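PDB 4HWX: neutral proteinase inhibitor ScNPI from Streptomyces caespitosus, which inhibits serine endopeptidases, probably including subtilisins, as a secreted homodimer, and probably also blocks a second class of peptidase. Local coordinates for residues T39-N51 / S103-F114. Sequence-based numbering, arbitrary orientation.
Sequences THPAPRAACDALN and SANLNSNPVYAF
His40 reaches across to the C-terminal tail and meets two consecutive backbone carbonyls with one ring nitrogen. Its NE2 donates to Val111 O at 2.9 Å, with an N-H...O angle of 145°. This oxygen lies in the imidazole plane, but NE2 stands above the carbonyl plane of Val111. The bond to Pro110 O is weak, bent to 116°. Beyond the histidine, Pro110 packs on the first turns of helix 43-52. Its CB lies 3.8 Å from Ala45 CB, and its CD faces Ala49. Val111 CG2 touches Ala49 CB at 3.8 Å and Leu50 CD2 at 3.9 Å, crossing the Leu50 side chain at about a right angle. At the chain end, Pro41 CD touches Phe114 CB at 3.8 Å, and Pro41 CG comes 3.3 Å from Ala113 O.

Several groups set the histidine in place. His40 CG lies anti to the backbone N (chi1 -165°), which sends the ring toward the tail. His40 ND1 accepts from Ala42 N at 3.0 Å, so both ring nitrogens are engaged and the ring's rotation is fixed. Ala46 CB lies over one face and Pro41 CD over the opposite face, each offset toward the rim. On the tail, an Asx turn from Asn109 OD1 to Val111 N shapes the approach to the helix. Ala113 centres an inverse gamma turn just before the C-terminus.

The contact joins helix 43-52 and its leading loop to the last residues of the chain in this SSI-family fold. Beneath it runs the antiparallel sheet: Leu50, Val111 and Phe114 rest on Phe11 of strand 8-15, while Ala46 meets Leu30 of strand 23-32. The Cys47-Cys32 disulfide ties the helix to that second strand.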
loop_
_atom_site.group_PDB
_atom_site.type_symbol
_atom_site.label_atom_id
_atom_site.label_comp_id
_atom_site.label_asym_id
_atom_site.label_seq_id
_atom_site.Cartn_x
_atom_site.Cartn_y
_atom_site.Cartn_z
ATOM N N THR A 39 7.968 2.319 8.479
ATOM C CA THR A 39 7.688 1.857 9.829
ATOM C C THR A 39 8.111 0.392 9.967
ATOM O O THR A 39 8.139 -0.123 11.085
ATOM C CB THR A 39 6.225 2.087 10.192
ATOM O OG1 THR A 39 5.405 1.439 9.218
ATOM C CG2 THR A 39 5.892 3.558 10.276
ATOM N N HIS A 40 8.476 -0.284 8.842
ATOM C CA HIS A 40 8.964 -1.659 8.922
ATOM C C HIS A 40 10.211 -1.697 9.852
ATOM O O HIS A 40 11.069 -0.826 9.722
ATOM C CB HIS A 40 9.275 -2.237 7.526
ATOM C CG HIS A 40 9.419 -3.719 7.560
ATOM N ND1 HIS A 40 10.543 -4.316 8.090
ATOM C CD2 HIS A 40 8.545 -4.684 7.180
ATOM C CE1 HIS A 40 10.324 -5.618 8.028
ATOM N NE2 HIS A 40 9.143 -5.891 7.470
ATOM N N PRO A 41 10.305 -2.631 10.821
ATOM C CA PRO A 41 11.439 -2.589 11.766
ATOM C C PRO A 41 12.791 -3.064 11.206
ATOM O O PRO A 41 13.818 -2.761 11.813
ATOM C CB PRO A 41 10.980 -3.481 12.914
ATOM C CG PRO A 41 9.982 -4.380 12.342
ATOM C CD PRO A 41 9.359 -3.720 11.159
ATOM N N ALA A 42 12.807 -3.774 10.060
ATOM C CA ALA A 42 14.056 -4.248 9.414
ATOM C C ALA A 42 13.948 -3.899 7.921
ATOM O O ALA A 42 13.742 -4.795 7.103
ATOM C CB ALA A 42 14.232 -5.750 9.645
ATOM N N PRO A 43 13.958 -2.585 7.555
ATOM C CA PRO A 43 13.656 -2.211 6.160
ATOM C C PRO A 43 14.553 -2.814 5.081
ATOM O O PRO A 43 14.010 -3.365 4.126
ATOM C CB PRO A 43 13.759 -0.690 6.154
ATOM C CG PRO A 43 13.604 -0.284 7.558
ATOM C CD PRO A 43 14.161 -1.384 8.390
ATOM N N ARG A 44 15.894 -2.715 5.208
ATOM C CA ARG A 44 16.770 -3.262 4.166
ATOM C C ARG A 44 16.589 -4.772 4.004
ATOM O O ARG A 44 16.510 -5.241 2.870
ATOM C CB ARG A 44 18.245 -2.906 4.400
ATOM C CG ARG A 44 19.115 -3.254 3.182
ATOM C CD ARG A 44 18.796 -2.378 1.985
ATOM N NE ARG A 44 19.402 -1.054 2.131
ATOM C CZ ARG A 44 19.265 -0.069 1.253
ATOM N NH1 ARG A 44 18.518 -0.236 0.172
ATOM N NH2 ARG A 44 19.878 1.092 1.447
ATOM N N ALA A 45 16.490 -5.517 5.120
ATOM C CA ALA A 45 16.287 -6.967 5.095
ATOM C C ALA A 45 14.955 -7.344 4.389
ATOM O O ALA A 45 14.927 -8.308 3.603
ATOM C CB ALA A 45 16.323 -7.525 6.510
ATOM N N ALA A 46 13.872 -6.563 4.633
ATOM C CA ALA A 46 12.567 -6.768 3.977
ATOM C C ALA A 46 12.692 -6.468 2.455
ATOM O O ALA A 46 12.229 -7.265 1.644
ATOM C CB ALA A 46 11.513 -5.870 4.623
ATOM N N CYS A 47 13.383 -5.371 2.076
ATOM C CA CYS A 47 13.633 -5.010 0.665
ATOM C C CYS A 47 14.352 -6.139 -0.075
ATOM O O CYS A 47 13.906 -6.509 -1.165
ATOM C CB CYS A 47 14.424 -3.712 0.569
ATOM S SG CYS A 47 13.493 -2.270 1.130
ATOM N N ASP A 48 15.443 -6.692 0.527
ATOM C CA ASP A 48 16.226 -7.822 -0.009
ATOM C C ASP A 48 15.311 -9.044 -0.214
ATOM O O ASP A 48 15.372 -9.704 -1.256
ATOM C CB ASP A 48 17.376 -8.216 0.955
ATOM C CG ASP A 48 18.478 -7.203 1.241
ATOM O OD1 ASP A 48 18.733 -6.347 0.382
ATOM O OD2 ASP A 48 19.105 -7.294 2.333
ATOM N N ALA A 49 14.477 -9.346 0.808
ATOM C CA ALA A 49 13.545 -10.489 0.796
ATOM C C ALA A 49 12.529 -10.350 -0.346
ATOM O O ALA A 49 12.319 -11.315 -1.089
ATOM C CB ALA A 49 12.836 -10.622 2.135
ATOM N N LEU A 50 12.000 -9.127 -0.562
ATOM C CA LEU A 50 11.066 -8.846 -1.670
ATOM C C LEU A 50 11.744 -9.031 -3.019
ATOM O O LEU A 50 11.196 -9.682 -3.916
ATOM C CB LEU A 50 10.516 -7.414 -1.554
ATOM C CG LEU A 50 9.514 -7.178 -0.445
ATOM C CD1 LEU A 50 9.114 -5.711 -0.413
ATOM C CD2 LEU A 50 8.291 -8.090 -0.600
ATOM N N ASN A 51 12.966 -8.501 -3.154
ATOM C CA ASN A 51 13.727 -8.657 -4.392
ATOM C C ASN A 51 14.022 -10.130 -4.688
ATOM O O ASN A 51 13.984 -10.526 -5.851
ATOM C CB ASN A 51 15.020 -7.832 -4.334
ATOM C CG ASN A 51 14.793 -6.356 -4.581
ATOM O OD1 ASN A 51 13.844 -5.946 -5.260
ATOM N ND2 ASN A 51 15.659 -5.520 -4.026
ATOM N N SER A 103 3.029 -18.248 11.211
ATOM C CA SER A 103 4.426 -18.158 11.661
ATOM C C SER A 103 5.279 -19.277 11.041
ATOM O O SER A 103 6.383 -18.993 10.524
ATOM C CB SER A 103 4.510 -18.190 13.186
ATOM O OG SER A 103 5.861 -18.196 13.616
ATOM N N ALA A 104 4.747 -20.522 11.021
ATOM C CA ALA A 104 5.470 -21.680 10.470
ATOM C C ALA A 104 5.812 -21.500 8.979
ATOM O O ALA A 104 6.932 -21.828 8.563
ATOM C CB ALA A 104 4.661 -22.958 10.661
ATOM N N ASN A 105 4.870 -20.955 8.194
ATOM C CA ASN A 105 5.060 -20.801 6.746
ATOM C C ASN A 105 5.738 -19.508 6.342
ATOM O O ASN A 105 6.199 -19.414 5.203
ATOM C CB ASN A 105 3.718 -20.890 6.043
ATOM C CG ASN A 105 3.215 -22.297 6.003
ATOM O OD1 ASN A 105 3.565 -23.068 5.104
ATOM N ND2 ASN A 105 2.463 -22.685 7.027
ATOM N N LEU A 106 5.783 -18.503 7.233
ATOM C CA LEU A 106 6.398 -17.242 6.851
ATOM C C LEU A 106 7.804 -17.141 7.372
ATOM O O LEU A 106 8.294 -16.022 7.548
ATOM C CB LEU A 106 5.558 -16.017 7.245
ATOM C CG LEU A 106 4.490 -15.648 6.219
ATOM C CD1 LEU A 106 3.612 -14.524 6.747
ATOM C CD2 LEU A 106 5.111 -15.264 4.847
ATOM N N ASN A 107 8.467 -18.324 7.578
ATOM C CA ASN A 107 9.884 -18.504 7.946
ATOM C C ASN A 107 10.145 -17.710 9.215
ATOM O O ASN A 107 9.503 -17.924 10.246
ATOM C CB ASN A 107 10.732 -17.975 6.741
ATOM C CG ASN A 107 12.137 -18.471 6.565
ATOM O OD1 ASN A 107 13.088 -17.680 6.557
ATOM N ND2 ASN A 107 12.282 -19.745 6.234
ATOM N N SER A 108 11.076 -16.783 9.102
ATOM C CA SER A 108 11.437 -15.692 9.991
ATOM C C SER A 108 11.729 -14.549 9.009
ATOM O O SER A 108 12.550 -13.658 9.264
ATOM C CB SER A 108 12.602 -16.071 10.901
ATOM O OG SER A 108 12.118 -16.655 12.098
ATOM N N ASN A 109 11.027 -14.638 7.835
ATOM C CA ASN A 109 11.075 -13.758 6.677
ATOM C C ASN A 109 10.931 -12.340 7.146
ATOM O O ASN A 109 9.952 -12.013 7.827
ATOM C CB ASN A 109 9.978 -14.130 5.673
ATOM C CG ASN A 109 10.151 -13.541 4.304
ATOM O OD1 ASN A 109 9.975 -12.353 4.102
ATOM N ND2 ASN A 109 10.503 -14.359 3.341
ATOM N N PRO A 110 11.922 -11.485 6.857
ATOM C CA PRO A 110 11.864 -10.108 7.379
ATOM C C PRO A 110 10.573 -9.359 7.008
ATOM O O PRO A 110 10.108 -8.572 7.814
ATOM C CB PRO A 110 13.090 -9.449 6.744
ATOM C CG PRO A 110 14.024 -10.582 6.502
ATOM C CD PRO A 110 13.156 -11.715 6.080
ATOM N N VAL A 111 9.968 -9.655 5.829
ATOM C CA VAL A 111 8.770 -8.961 5.328
ATOM C C VAL A 111 7.660 -8.919 6.385
ATOM O O VAL A 111 7.186 -7.818 6.678
ATOM C CB VAL A 111 8.257 -9.515 3.974
ATOM C CG1 VAL A 111 6.971 -8.802 3.544
ATOM C CG2 VAL A 111 9.327 -9.358 2.894
ATOM N N TYR A 112 7.286 -10.067 6.975
ATOM C CA TYR A 112 6.232 -10.084 7.989
ATOM C C TYR A 112 6.778 -10.190 9.423
ATOM O O TYR A 112 6.035 -10.568 10.332
ATOM C CB TYR A 112 5.186 -11.170 7.690
ATOM C CG TYR A 112 4.343 -10.770 6.498
ATOM C CD1 TYR A 112 3.351 -9.791 6.617
ATOM C CD2 TYR A 112 4.648 -11.233 5.217
ATOM C CE1 TYR A 112 2.646 -9.329 5.501
ATOM C CE2 TYR A 112 3.915 -10.814 4.102
ATOM C CZ TYR A 112 2.914 -9.865 4.250
ATOM O OH TYR A 112 2.207 -9.431 3.151
ATOM N N ALA A 113 8.030 -9.759 9.645
ATOM C CA ALA A 113 8.613 -9.752 10.996
ATOM C C ALA A 113 8.284 -8.403 11.676
ATOM O O ALA A 113 9.157 -7.548 11.866
ATOM C CB ALA A 113 10.120 -10.009 10.937
ATOM N N PHE A 114 6.978 -8.196 11.961
ATOM C CA PHE A 114 6.447 -6.986 12.617
ATOM C C PHE A 114 5.163 -7.304 13.398
ATOM O O PHE A 114 4.523 -8.327 13.084
ATOM C CB PHE A 114 6.203 -5.847 11.599
ATOM C CG PHE A 114 5.117 -6.078 10.572
ATOM C CD1 PHE A 114 3.807 -5.683 10.820
ATOM C CD2 PHE A 114 5.421 -6.619 9.325
ATOM C CE1 PHE A 114 2.804 -5.875 9.860
ATOM C CE2 PHE A 114 4.417 -6.807 8.360
ATOM C CZ PHE A 114 3.117 -6.433 8.633
ATOM O OXT PHE A 114 4.769 -6.492 14.273
#